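Local coordinates for neisseria adhesin A (Neisseria meningitidis, PDB 4CJD), which is a trimeric surface adhesin that probably attaches the bacterium to human epithelial cells and induces its uptake by them, at residues N28-G33 with D52-D57; D34-I39 with R47-D52. All coordinates share one frame; numbering follows the deposited sequence.

Interaction 1 (N28-G33 with D52-D57)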
ATOM      1  N   ASN A  28       5.973 -24.091  21.167  1.00 11.30           N
ATOM      2  CA  ASN A  28       6.999 -24.580  20.227  1.00 15.81           C
ATOM      3  C   ASN A  28       6.443 -25.410  19.105  1.00 14.79           C
ATOM      4  O   ASN A  28       7.144 -25.691  18.137  1.00 11.76           O
ATOM      5  CB  ASN A  28       8.062 -25.402  20.961  1.00 15.52           C
ATOM      6  CG  ASN A  28       8.822 -24.563  21.974  1.00 21.29           C
ATOM      7  OD1 ASN A  28       9.506 -23.644  21.606  1.00 22.04           O
ATOM      8  ND2 ASN A  28       8.638 -24.841  23.247  1.00 21.09           N
ATOM      9  N   GLY A  29       5.183 -25.816  19.201  1.00 12.35           N
ATOM     10  CA  GLY A  29       4.624 -26.530  18.048  1.00 14.47           C
ATOM     11  C   GLY A  29       4.595 -28.031  18.270  1.00 18.43           C
ATOM     12  O   GLY A  29       5.258 -28.538  19.189  1.00 15.21           O
ATOM     13  N   PHE A  30       3.811 -28.763  17.476  1.00 14.62           N
ATOM     14  CA  PHE A  30       3.954 -30.214  17.494  1.00 13.40           C
ATOM     15  C   PHE A  30       3.625 -30.756  16.118  1.00 14.43           C
ATOM     16  O   PHE A  30       3.117 -30.033  15.220  1.00 13.92           O
ATOM     17  CB  PHE A  30       3.059 -30.871  18.570  1.00 14.00           C
ATOM     18  CG  PHE A  30       1.575 -30.725  18.283  1.00 18.99           C
ATOM     19  CD1 PHE A  30       0.918 -29.521  18.571  1.00 16.92           C
ATOM     20  CD2 PHE A  30       0.848 -31.771  17.708  1.00 14.61           C
ATOM     21  CE1 PHE A  30      -0.448 -29.359  18.306  1.00 13.48           C
ATOM     22  CE2 PHE A  30      -0.538 -31.630  17.427  1.00 14.67           C
ATOM     23  CZ  PHE A  30      -1.191 -30.425  17.749  1.00 14.04           C
ATOM     24  N   LYS A  31       3.943 -32.022  15.920  1.00 15.47           N
ATOM     25  CA  LYS A  31       3.754 -32.626  14.605  1.00 14.73           C
ATOM     26  C   LYS A  31       3.240 -34.023  14.761  1.00 15.78           C
ATOM     27  O   LYS A  31       3.225 -34.579  15.881  1.00 16.32           O
ATOM     28  CB  LYS A  31       5.066 -32.639  13.847  1.00 14.78           C
ATOM     29  CG  LYS A  31       6.102 -33.583  14.448  1.00 15.58           C
ATOM     30  CD  LYS A  31       7.447 -33.367  13.711  1.00 16.35           C
ATOM     31  CE  LYS A  31       8.498 -34.342  14.114  1.00 21.56           C
ATOM     32  NZ  LYS A  31       8.835 -34.245  15.548  1.00 22.39           N
ATOM     33  N   VAL A  32       2.842 -34.617  13.633  1.00 16.41           N
ATOM     34  CA  VAL A  32       2.311 -35.958  13.648  1.00 17.36           C
ATOM     35  C   VAL A  32       3.340 -36.872  14.286  1.00 18.18           C
ATOM     36  O   VAL A  32       4.552 -36.819  13.973  1.00 18.14           O
ATOM     37  CB  VAL A  32       1.940 -36.458  12.239  1.00 17.82           C
ATOM     38  CG1 VAL A  32       1.520 -37.989  12.270  1.00 19.26           C
ATOM     39  CG2 VAL A  32       0.825 -35.559  11.597  1.00 17.14           C
ATOM     40  N   GLY A  33       2.853 -37.670  15.224  1.00 19.00           N
ATOM     41  CA  GLY A  33       3.691 -38.612  15.923  1.00 19.97           C
ATOM     42  C   GLY A  33       4.294 -38.120  17.224  1.00 27.80           C
ATOM     43  O   GLY A  33       4.813 -38.932  17.998  1.00 28.23           O
ATOM     44  N   ASP A  52      -5.323 -35.542  12.517  1.00 18.48           N
ATOM     45  CA  ASP A  52      -6.528 -34.895  13.011  1.00 18.40           C
ATOM     46  C   ASP A  52      -6.187 -33.925  14.149  1.00 19.64           C
ATOM     47  O   ASP A  52      -6.765 -32.859  14.219  1.00 23.26           O
ATOM     48  CB  ASP A  52      -7.571 -35.885  13.547  1.00 22.12           C
ATOM     49  CG  ASP A  52      -8.275 -36.701  12.452  1.00 36.51           C
ATOM     50  OD1 ASP A  52      -8.301 -36.294  11.275  1.00 32.57           O
ATOM     51  OD2 ASP A  52      -8.824 -37.772  12.808  1.00 42.56           O
ATOM     52  N   ASP A  53      -5.310 -34.333  15.073  1.00 18.23           N
ATOM     53  CA  ASP A  53      -4.914 -33.469  16.188  1.00 19.85           C
ATOM     54  C   ASP A  53      -4.206 -32.240  15.707  1.00 19.31           C
ATOM     55  O   ASP A  53      -4.376 -31.151  16.251  1.00 16.22           O
ATOM     56  CB  ASP A  53      -3.969 -34.163  17.158  1.00 20.20           C
ATOM     57  CG  ASP A  53      -4.600 -35.302  17.870  1.00 24.25           C
ATOM     58  OD1 ASP A  53      -5.623 -35.085  18.538  1.00 25.61           O
ATOM     59  OD2 ASP A  53      -4.064 -36.427  17.754  1.00 24.71           O
ATOM     60  N   VAL A  54      -3.365 -32.431  14.713  1.00 15.52           N
ATOM     61  CA  VAL A  54      -2.646 -31.323  14.126  1.00 19.89           C
ATOM     62  C   VAL A  54      -3.618 -30.317  13.493  1.00 18.80           C
ATOM     63  O   VAL A  54      -3.515 -29.112  13.734  1.00 17.62           O
ATOM     64  CB  VAL A  54      -1.638 -31.808  13.091  1.00 17.94           C
ATOM     65  CG1 VAL A  54      -1.229 -30.640  12.160  1.00 17.64           C
ATOM     66  CG2 VAL A  54      -0.408 -32.459  13.795  1.00 14.85           C
ATOM     67  N   LYS A  55      -4.568 -30.812  12.708  1.00 20.88           N
ATOM     68  CA  LYS A  55      -5.563 -29.955  12.074  1.00 22.28           C
ATOM     69  C   LYS A  55      -6.500 -29.266  13.067  1.00 25.70           C
ATOM     70  O   LYS A  55      -6.971 -28.177  12.787  1.00 19.92           O
ATOM     71  CB  LYS A  55      -6.400 -30.749  11.061  1.00 21.04           C
ATOM     72  CG  LYS A  55      -5.617 -31.040   9.764  1.00 25.91           C
ATOM     73  CD  LYS A  55      -6.497 -31.687   8.704  1.00 32.42           C
ATOM     74  CE  LYS A  55      -5.714 -32.020   7.430  1.00 34.58           C
ATOM     75  NZ  LYS A  55      -5.293 -30.773   6.693  1.00 36.61           N
ATOM     76  N   ALA A  56      -6.779 -29.912  14.201  1.00 14.94           N
ATOM     77  CA  ALA A  56      -7.659 -29.367  15.236  1.00 19.96           C
ATOM     78  C   ALA A  56      -6.975 -28.226  16.021  1.00 23.27           C
ATOM     79  O   ALA A  56      -7.648 -27.462  16.701  1.00 19.51           O
ATOM     80  CB  ALA A  56      -8.092 -30.480  16.215  1.00 18.12           C
ATOM     81  N   ASP A  57      -5.640 -28.123  15.937  1.00 13.65           N
ATOM     82  CA  ASP A  57      -4.931 -27.071  16.654  1.00 12.96           C
ATOM     83  C   ASP A  57      -5.194 -25.733  15.987  1.00 14.37           C
ATOM     84  O   ASP A  57      -5.290 -25.668  14.771  1.00 14.48           O
ATOM     85  CB  ASP A  57      -3.411 -27.366  16.709  1.00 12.65           C
ATOM     86  CG  ASP A  57      -2.627 -26.230  17.380  1.00 19.96           C
ATOM     87  OD1 ASP A  57      -2.667 -26.113  18.606  1.00 15.34           O
ATOM     88  OD2 ASP A  57      -2.022 -25.413  16.678  1.00 16.10           O
TER
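Phe-30 lays its ring on the last turn of helix 51-56, where it meets Val-54 and Asp-57. Its CG sits between its own backbone N and carbonyl carbon (chi1 66°). The Phe-30 side chain runs antiparallel to those of Val-54 and Asp-57 as it passes them. On Val-54 the methyl CG2 does the touching and meets Phe-30 CE2 at 3.7 Å. It approaches obliquely. On the side of Asp-57, CB lies 3.9 Å from Phe-30 CE1, again obliquely. The Asp-57 carboxylate stands almost upright to the ring, with the two planes 85° apart. Its OD1 reaches the ring edge in plane, 3.9 Å from Phe-30 CE1. The Asp-53 carbonyl O also lies at this edge, 3.6 Å from Phe-30 CZ. Both oxygens lie at the C-H rim, which probably suits their partial negative charge. Asp-57 OD2 accepts bonds from the backbone N atoms of Phe-59 and Gly-61, which help fix the carboxylate. This contact belongs to the head domain. It joins the loop leaving helix 9-28 to the short helix that precedes the coiled coil. Gly-29, the first residue past helix 9-28, has a positive phi (101°), and the chain then runs extended through Phe-30 and Lys-31. Val-32 crosses Val-54 at about a right angle, and their CG2 methyls are 4.0 Å apart. Asp-53 OD2 accepts a bond from Thr-50 N, at the N-cap of the helix.

Interaction 2 (D34-I39 with R47-D52). Unlike the reference sequence in segment 47-52: Arg-47 (reference Lys), Pro-48 (reference Thr).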
ATOM      1  N   ASP A  34       4.257 -36.808  17.471  1.00 19.87           N
ATOM      2  CA  ASP A  34       4.636 -36.297  18.794  1.00 18.25           C
ATOM      3  C   ASP A  34       3.669 -36.813  19.874  1.00 25.72           C
ATOM      4  O   ASP A  34       2.479 -36.988  19.625  1.00 22.57           O
ATOM      5  CB  ASP A  34       4.651 -34.777  18.838  1.00 16.94           C
ATOM      6  CG  ASP A  34       5.795 -34.166  18.055  1.00 17.02           C
ATOM      7  OD1 ASP A  34       6.645 -34.869  17.489  1.00 20.34           O
ATOM      8  OD2 ASP A  34       5.802 -32.951  17.970  1.00 16.69           O
ATOM      9  N   THR A  35       4.176 -37.053  21.075  1.00 20.33           N
ATOM     10  CA  THR A  35       3.301 -37.506  22.145  1.00 20.32           C
ATOM     11  C   THR A  35       2.451 -36.342  22.630  1.00 19.46           C
ATOM     12  O   THR A  35       2.940 -35.216  22.835  1.00 18.49           O
ATOM     13  CB  THR A  35       4.097 -38.086  23.342  1.00 28.93           C
ATOM     14  OG1 THR A  35       4.998 -39.080  22.865  1.00 29.80           O
ATOM     15  CG2 THR A  35       3.147 -38.724  24.403  1.00 22.88           C
ATOM     16  N   ILE A  36       1.171 -36.607  22.778  1.00 19.91           N
ATOM     17  CA  ILE A  36       0.255 -35.669  23.410  1.00 19.45           C
ATOM     18  C   ILE A  36      -0.081 -36.251  24.807  1.00 26.07           C
ATOM     19  O   ILE A  36      -0.431 -37.418  24.906  1.00 26.54           O
ATOM     20  CB  ILE A  36      -1.004 -35.503  22.592  1.00 21.29           C
ATOM     21  CG1 ILE A  36      -0.735 -34.577  21.388  1.00 21.37           C
ATOM     22  CG2 ILE A  36      -2.177 -34.949  23.494  1.00 25.19           C
ATOM     23  CD1 ILE A  36      -1.900 -34.665  20.354  1.00 23.63           C
ATOM     24  N   TYR A  37       0.071 -35.462  25.871  1.00 23.07           N
ATOM     25  CA  TYR A  37      -0.162 -35.959  27.232  1.00 24.50           C
ATOM     26  C   TYR A  37      -1.395 -35.328  27.862  1.00 24.75           C
ATOM     27  O   TYR A  37      -1.683 -34.149  27.665  1.00 20.94           O
ATOM     28  CB  TYR A  37       1.026 -35.665  28.149  1.00 23.15           C
ATOM     29  CG  TYR A  37       2.253 -36.498  27.946  1.00 27.37           C
ATOM     30  CD1 TYR A  37       2.370 -37.761  28.526  1.00 29.12           C
ATOM     31  CD2 TYR A  37       3.316 -36.014  27.203  1.00 32.07           C
ATOM     32  CE1 TYR A  37       3.521 -38.536  28.342  1.00 31.02           C
ATOM     33  CE2 TYR A  37       4.471 -36.763  27.028  1.00 32.04           C
ATOM     34  CZ  TYR A  37       4.571 -38.010  27.607  1.00 36.40           C
ATOM     35  OH  TYR A  37       5.722 -38.729  27.401  1.00 39.33           O
ATOM     36  N   ASP A  38      -2.099 -36.128  28.647  1.00 30.48           N
ATOM     37  CA  ASP A  38      -3.117 -35.623  29.549  1.00 30.38           C
ATOM     38  C   ASP A  38      -3.017 -36.403  30.844  1.00 29.42           C
ATOM     39  O   ASP A  38      -2.106 -37.207  31.030  1.00 31.83           O
ATOM     40  CB  ASP A  38      -4.516 -35.726  28.949  1.00 34.48           C
ATOM     41  CG  ASP A  38      -5.001 -37.172  28.797  1.00 42.65           C
ATOM     42  OD1 ASP A  38      -4.209 -38.136  28.952  1.00 44.95           O
ATOM     43  OD2 ASP A  38      -6.203 -37.340  28.511  1.00 47.43           O
ATOM     44  N   ILE A  39      -3.952 -36.137  31.739  1.00 32.37           N
ATOM     45  CA  ILE A  39      -3.979 -36.774  33.030  1.00 36.34           C
ATOM     46  C   ILE A  39      -5.187 -37.687  33.056  1.00 40.36           C
ATOM     47  O   ILE A  39      -6.285 -37.261  32.690  1.00 41.43           O
ATOM     48  CB  ILE A  39      -4.076 -35.738  34.158  1.00 35.44           C
ATOM     49  CG1 ILE A  39      -2.741 -35.011  34.353  1.00 31.39           C
ATOM     50  CG2 ILE A  39      -4.541 -36.410  35.441  1.00 32.65           C
ATOM     51  CD1 ILE A  39      -1.716 -35.828  35.162  1.00 32.61           C
ATOM     52  N   ARG A  47      -0.292 -40.231  24.170  1.00 31.91           N
ATOM     53  CA  ARG A  47      -0.728 -40.905  22.955  1.00 28.78           C
ATOM     54  C   ARG A  47      -0.120 -40.151  21.755  1.00 28.26           C
ATOM     55  O   ARG A  47       0.257 -38.995  21.884  1.00 22.09           O
ATOM     56  CB  ARG A  47      -2.260 -40.948  22.877  1.00 29.00           C
ATOM     57  CG  ARG A  47      -2.841 -39.572  22.622  1.00 31.28           C
ATOM     58  CD  ARG A  47      -4.377 -39.567  22.622  1.00 31.38           C
ATOM     59  NE  ARG A  47      -4.806 -38.184  22.446  1.00 34.54           N
ATOM     60  CZ  ARG A  47      -4.845 -37.563  21.268  1.00 35.16           C
ATOM     61  NH1 ARG A  47      -4.481 -38.210  20.141  1.00 29.44           N
ATOM     62  NH2 ARG A  47      -5.242 -36.289  21.222  1.00 30.45           N
ATOM     63  N   PRO A  48      -0.017 -40.802  20.591  1.00 23.66           N
ATOM     64  CA  PRO A  48       0.600 -40.065  19.489  1.00 24.64           C
ATOM     65  C   PRO A  48      -0.327 -39.053  18.823  1.00 21.33           C
ATOM     66  O   PRO A  48      -1.474 -39.327  18.576  1.00 21.80           O
ATOM     67  CB  PRO A  48       1.008 -41.163  18.493  1.00 23.32           C
ATOM     68  CG  PRO A  48       0.513 -42.460  19.088  1.00 25.05           C
ATOM     69  CD  PRO A  48      -0.387 -42.172  20.217  1.00 25.19           C
ATOM     70  N   ALA A  49       0.188 -37.858  18.566  1.00 19.98           N
ATOM     71  CA  ALA A  49      -0.534 -36.901  17.723  1.00 21.20           C
ATOM     72  C   ALA A  49      -0.807 -37.490  16.317  1.00 27.43           C
ATOM     73  O   ALA A  49       0.100 -38.025  15.666  1.00 23.69           O
ATOM     74  CB  ALA A  49       0.236 -35.617  17.618  1.00 17.70           C
ATOM     75  N   THR A  50      -2.061 -37.424  15.878  1.00 19.52           N
ATOM     76  CA  THR A  50      -2.439 -37.812  14.537  1.00 19.83           C
ATOM     77  C   THR A  50      -2.548 -36.562  13.700  1.00 18.61           C
ATOM     78  O   THR A  50      -2.548 -35.461  14.239  1.00 17.67           O
ATOM     79  CB  THR A  50      -3.804 -38.483  14.486  1.00 21.61           C
ATOM     80  OG1 THR A  50      -4.773 -37.489  14.870  1.00 23.68           O
ATOM     81  CG2 THR A  50      -3.865 -39.716  15.412  1.00 22.27           C
ATOM     82  N   GLU A  51      -2.747 -36.715  12.401  1.00 18.75           N
ATOM     83  CA  GLU A  51      -2.994 -35.547  11.574  1.00 18.16           C
ATOM     84  C   GLU A  51      -4.310 -34.820  11.999  1.00 25.78           C
ATOM     85  O   GLU A  51      -4.367 -33.600  11.899  1.00 22.40           O
ATOM     86  CB  GLU A  51      -2.991 -35.963  10.103  1.00 18.31           C
ATOM     87  CG  GLU A  51      -3.260 -34.835   9.096  1.00 23.11           C
ATOM     88  CD  GLU A  51      -2.250 -33.675   9.143  1.00 31.10           C
ATOM     89  OE1 GLU A  51      -1.126 -33.810   9.688  1.00 28.36           O
ATOM     90  OE2 GLU A  51      -2.602 -32.601   8.608  1.00 33.98           O
ATOM     91  N   ASP A  52      -5.323 -35.542  12.517  1.00 18.48           N
ATOM     92  CA  ASP A  52      -6.528 -34.895  13.011  1.00 18.40           C
ATOM     93  C   ASP A  52      -6.187 -33.925  14.149  1.00 19.64           C
ATOM     94  O   ASP A  52      -6.765 -32.859  14.219  1.00 23.26           O
ATOM     95  CB  ASP A  52      -7.571 -35.885  13.547  1.00 22.12           C
ATOM     96  CG  ASP A  52      -8.275 -36.701  12.452  1.00 36.51           C
ATOM     97  OD1 ASP A  52      -8.301 -36.294  11.275  1.00 32.57           O
ATOM     98  OD2 ASP A  52      -8.824 -37.772  12.808  1.00 42.56           O
TER
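Arg-47 O accepts a hydrogen bond from Ile-36 N at 2.7 Å, with a nearly straight N-H...O angle of 178°. Thr-35 CA adds a weaker C-H...O contact to Arg-47 O at 3.4 Å. The return bond, Arg-47 N to Ile-36 O, is 2.9 Å long and more bent, at 151°. Ile-36 and Arg-47 are therefore a hydrogen-bonded pair of an antiparallel beta hairpin, built from strands 35-40 and 43-48 of the head domain. Thr-35 and Pro-48 form the neighbouring non-hydrogen-bonded pair, and their side chains diverge. Past the strand end, Ala-49 N still bonds Asp-34 O at 2.7 Å, nearly in line with the carbonyl. The Ile-36 and Arg-47 side chains run alongside each other on the same face of the hairpin. In Ile-36, chi1 (-78°) sets CG1 beside the backbone N. The chain then continues extended to CD1, which meets Ala-49 CB at 3.6 Å. Arg-47 is extended from CG to NE, and its guanidinium NH2 comes within 3.8 Å of Ile-36 CD1, obliquely. NH2 also makes a salt bridge to Asp-53. Asp-34 OD1 is paired with Lys-31.

How the interactions relate
The two contacts lie side by side in the head domain, with centres about 8 Å apart. Along the chain the order is 28-33, 34-39, 47-52, 52-57, so interaction 2 is nested inside the loop closed by interaction 1. Their ranges overlap at Asp-52, which takes no part in either contact, and both use helix 51-56. A probable hydrogen bond from Gly-33 N to Ala-49 O joins them directly, and Val-32 CG2 packs on Glu-51 OE1. Together they tie parts of the segment between helix 9-28 and the long helix 64-113 to one another. No other chain of the trimer touches any of these segments, so both contacts are made within one subunit.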